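Local coordinates for protein putative translation initiation inhibitor (PDB 3GTZ) that is of unknown function but, as a RutC-family protein with the YjgF-like fold, forms a trimer and was named a putative translation initiation inhibitor, at residues 16-19 / 24-27; 65-70 / 76-81. All blocks are in the same frame, centred on the assembly; numbering follows the deposited sequence.

Contact 1 (16-19 / 24-27); sequences DVVI and LWYT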
# COMPACT_ATOMS: atom_id res chain seq x y z
N ASP A 16 -13.58 -8.36 -5.58
CA ASP A 16 -12.92 -9.06 -4.52
C ASP A 16 -11.45 -9.26 -4.89
O ASP A 16 -10.57 -9.11 -4.05
CB ASP A 16 -13.63 -10.38 -4.27
CG ASP A 16 -13.19 -11.04 -3.00
OD1 ASP A 16 -13.21 -10.35 -1.94
OD2 ASP A 16 -12.85 -12.27 -3.07
N VAL A 17 -11.18 -9.55 -6.16
CA VAL A 17 -9.83 -9.83 -6.66
C VAL A 17 -9.60 -9.15 -8.01
O VAL A 17 -10.48 -9.14 -8.84
CB VAL A 17 -9.58 -11.35 -6.79
CG1 VAL A 17 -8.12 -11.65 -6.87
CG2 VAL A 17 -10.21 -12.10 -5.61
N VAL A 18 -8.43 -8.57 -8.23
CA VAL A 18 -8.10 -8.02 -9.52
C VAL A 18 -6.82 -8.65 -10.03
O VAL A 18 -5.89 -8.84 -9.27
CB VAL A 18 -7.91 -6.52 -9.45
CG1 VAL A 18 -7.36 -6.00 -10.79
CG2 VAL A 18 -9.24 -5.84 -9.08
N ILE A 19 -6.76 -8.96 -11.31
CA ILE A 19 -5.61 -9.62 -11.90
C ILE A 19 -5.22 -8.84 -13.14
O ILE A 19 -6.05 -8.61 -14.01
CB ILE A 19 -5.92 -11.04 -12.30
CG1 ILE A 19 -6.31 -11.87 -11.06
CG2 ILE A 19 -4.71 -11.68 -12.97
CD1 ILE A 19 -7.21 -13.04 -11.35
N LEU A 24 -1.71 -9.98 -9.07
CA LEU A 24 -3.01 -10.19 -8.47
C LEU A 24 -3.01 -9.38 -7.19
O LEU A 24 -2.03 -9.40 -6.42
CB LEU A 24 -3.20 -11.67 -8.14
CG LEU A 24 -4.50 -12.06 -7.40
CD1 LEU A 24 -4.91 -13.57 -7.62
CD2 LEU A 24 -4.39 -11.75 -5.91
N TRP A 25 -4.10 -8.65 -6.98
CA TRP A 25 -4.26 -7.78 -5.82
C TRP A 25 -5.52 -8.24 -5.10
O TRP A 25 -6.53 -8.60 -5.76
CB TRP A 25 -4.51 -6.37 -6.25
CG TRP A 25 -3.35 -5.60 -6.72
CD1 TRP A 25 -2.61 -4.70 -5.98
CD2 TRP A 25 -2.83 -5.55 -8.04
NE1 TRP A 25 -1.64 -4.13 -6.76
CE2 TRP A 25 -1.75 -4.63 -8.03
CE3 TRP A 25 -3.15 -6.19 -9.23
CZ2 TRP A 25 -1.00 -4.33 -9.18
CZ3 TRP A 25 -2.37 -5.92 -10.39
CH2 TRP A 25 -1.33 -4.99 -10.35
N TYR A 26 -5.48 -8.18 -3.77
CA TYR A 26 -6.56 -8.68 -2.92
C TYR A 26 -6.38 -8.18 -1.53
O TYR A 26 -5.27 -8.04 -1.08
CB TYR A 26 -6.48 -10.20 -2.88
CG TYR A 26 -7.46 -10.86 -1.93
CD1 TYR A 26 -8.82 -10.89 -2.23
CD2 TYR A 26 -7.02 -11.48 -0.77
CE1 TYR A 26 -9.74 -11.50 -1.38
CE2 TYR A 26 -7.94 -12.08 0.11
CZ TYR A 26 -9.29 -12.11 -0.22
OH TYR A 26 -10.22 -12.74 0.62
N THR A 27 -7.49 -8.00 -0.82
CA THR A 27 -7.48 -7.60 0.57
C THR A 27 -8.33 -8.59 1.35
O THR A 27 -9.50 -8.74 1.08
CB THR A 27 -8.05 -6.16 0.74
OG1 THR A 27 -7.02 -5.19 0.44
CG2 THR A 27 -8.56 -5.93 2.19

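Contact 2 (65-70 / 76-81); sequences ATIFLS and AAMNKA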
# COMPACT_ATOMS: atom_id res chain seq x y z
N ALA A 65 2.97 -8.36 1.58
CA ALA A 65 1.79 -8.41 2.46
C ALA A 65 1.84 -7.29 3.49
O ALA A 65 2.86 -7.04 4.10
CB ALA A 65 1.68 -9.77 3.17
N THR A 66 0.73 -6.60 3.67
CA THR A 66 0.63 -5.56 4.66
C THR A 66 -0.51 -5.94 5.56
O THR A 66 -1.61 -6.16 5.09
CB THR A 66 0.38 -4.23 4.01
OG1 THR A 66 1.35 -4.04 2.97
CG2 THR A 66 0.49 -3.07 5.02
N ILE A 67 -0.22 -6.06 6.85
CA ILE A 67 -1.18 -6.47 7.86
C ILE A 67 -1.55 -5.24 8.69
O ILE A 67 -0.68 -4.60 9.26
CB ILE A 67 -0.56 -7.54 8.77
CG1 ILE A 67 -0.08 -8.73 7.93
CG2 ILE A 67 -1.53 -8.02 9.78
CD1 ILE A 67 0.40 -9.94 8.77
N PHE A 68 -2.83 -4.91 8.73
CA PHE A 68 -3.33 -3.83 9.56
C PHE A 68 -4.04 -4.45 10.75
O PHE A 68 -4.91 -5.27 10.59
CB PHE A 68 -4.29 -2.94 8.79
CG PHE A 68 -3.65 -2.19 7.66
CD1 PHE A 68 -2.95 -1.04 7.89
CD2 PHE A 68 -3.77 -2.65 6.35
CE1 PHE A 68 -2.36 -0.33 6.84
CE2 PHE A 68 -3.19 -1.94 5.28
CZ PHE A 68 -2.48 -0.78 5.53
N LEU A 69 -3.63 -4.06 11.96
CA LEU A 69 -4.28 -4.52 13.19
C LEU A 69 -4.95 -3.34 13.82
O LEU A 69 -4.39 -2.26 13.82
CB LEU A 69 -3.24 -5.06 14.17
CG LEU A 69 -2.51 -6.34 13.76
CD1 LEU A 69 -1.21 -6.42 14.50
CD2 LEU A 69 -3.36 -7.60 13.98
N SER A 70 -6.13 -3.53 14.39
CA SER A 70 -6.80 -2.47 15.12
C SER A 70 -6.17 -2.15 16.50
O SER A 70 -6.34 -1.05 17.03
CB SER A 70 -8.28 -2.79 15.27
OG SER A 70 -8.48 -3.88 16.12
N ALA A 76 1.01 -10.34 18.79
CA ALA A 76 1.53 -11.68 19.07
C ALA A 76 0.58 -12.71 18.52
O ALA A 76 1.00 -13.72 17.99
CB ALA A 76 1.79 -11.92 20.61
N ALA A 77 -0.71 -12.47 18.68
CA ALA A 77 -1.72 -13.38 18.16
C ALA A 77 -1.63 -13.51 16.64
O ALA A 77 -1.68 -14.61 16.13
CB ALA A 77 -3.05 -12.97 18.59
N MET A 78 -1.43 -12.40 15.93
CA MET A 78 -1.33 -12.46 14.47
C MET A 78 -0.01 -13.03 13.95
O MET A 78 -0.00 -13.64 12.90
CB MET A 78 -1.74 -11.12 13.81
CG MET A 78 -0.67 -10.18 13.42
SD MET A 78 0.46 -10.79 12.14
CE MET A 78 1.76 -9.57 12.37
N ASN A 79 1.09 -12.85 14.68
CA ASN A 79 2.37 -13.54 14.34
C ASN A 79 2.33 -15.05 14.52
O ASN A 79 2.95 -15.80 13.77
CB ASN A 79 3.53 -13.00 15.18
CG ASN A 79 4.04 -11.68 14.66
OD1 ASN A 79 3.88 -11.36 13.47
ND2 ASN A 79 4.64 -10.89 15.54
N LYS A 80 1.61 -15.49 15.54
CA LYS A 80 1.44 -16.90 15.78
C LYS A 80 0.68 -17.51 14.61
O LYS A 80 1.08 -18.53 14.12
CB LYS A 80 0.67 -17.08 17.07
CG LYS A 80 0.57 -18.47 17.66
CD LYS A 80 -0.73 -18.54 18.50
CE LYS A 80 -0.58 -19.31 19.77
NZ LYS A 80 -1.94 -19.44 20.40
N ALA A 81 -0.40 -16.87 14.14
CA ALA A 81 -1.13 -17.37 12.95
C ALA A 81 -0.26 -17.32 11.71
O ALA A 81 -0.14 -18.27 10.98
CB ALA A 81 -2.39 -16.58 12.73

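Contact 1 (16-19 / 24-27)
The ring of Tyr-26 turns its edge to Asp-16: the Asp-16 backbone O lies near the ring plane, 3.1 Å from Tyr-26 CD1, and the Asp-16 carboxylate lies alongside with its plane turned 88° from that of the ring, OD2 being 3.6 Å from Tyr-26 CE1. A chi1 of 174° sets Tyr-26 CG beside its carbonyl carbon and opposite its N, which brings the ring alongside the Asp-16 side chain, while Val-17 CG2 approaches the ring obliquely. The ring-edge hydrogens, slightly positive, probably suit oxygen neighbours. The Trp-25 indole likewise presents its edge to the Val-18 backbone O, 3.8 Å from Trp-25 CE3. These strands form an antiparallel beta hairpin of the YjgF-like fold, in which Val-18 and Trp-25 make a hydrogen-bonded pair: Val-18 N to Trp-25 O is 3.1 Å and Trp-25 N to Val-18 O 2.9 Å. The Val-18 O also receives a CA-H contact from Leu-24. Beta-branched Val-17 suits an extended strand, and its CG1 packs against Leu-24 CG at 3.7 Å; Ile-19 CG1 adds a looser touch to Leu-24 CD1. Helix 37-54 covers Val-17 and Tyr-26, whereas on the other face Val-18 packs on Val-93 and Trp-25 on Leu-63, both of the second subunit.

Contact 2 (65-70 / 76-81)
Met-78 meets Ile-67 and Leu-69 in a wholly apolar contact, part end-on and part crossing, without a hydrogen bond between strand and helix. End-on, Ile-67 and Met-78 reach toward each other tip to tip, with Ile-67 CD1 3.5 Å from Met-78 SD and 3.9 Å from Met-78 CE. The crossing, at about a right angle, lays the branched end of Leu-69 against the root of the methionine, Leu-69 CD2 being 3.8 Å from Met-78 CG and Leu-69 CD1 3.9 Å from the same atom. A bend at chi2 (64°) turns the sulfur away from a fully extended course, and the unbranched, flexible methionine can thus serve both partners, its CG meeting leucine and its thioether end isoleucine. Ile-67 and Leu-69, two residues apart on an extended strand, both direct their CB atoms toward the helix; large aliphatic groups suit this buried face. Thr-41 of helix 37-54 and Thr-96 of strand 93-98 also touch Met-78. Strand 62-69, helix 75-85 and strand 93-98 form a beta-alpha-beta crossover joining two adjacent parallel strands, and this packing of helix on sheet belongs to the YjgF-like alpha/beta fold.

Overall arrangement
Contact 1 and contact 2 involve the same mixed sheet but stand on opposite sides of the chain's centre, their own centres about 19 Å apart. Contact 2 is buried and joins sheet to helix through apolar side chains alone, whereas contact 1 is partly buried and joins neighbouring strands through backbone hydrogen bonds as well as side-chain packing. Strand 108-115 lies between strands 23-28 and 62-69 and thereby links the two regions. Helix 37-54 packs on both contacts. In contact 1 touching residues themselves face the second subunit; in contact 2 it is Phe-68, which does not touch the helix segment, that does so.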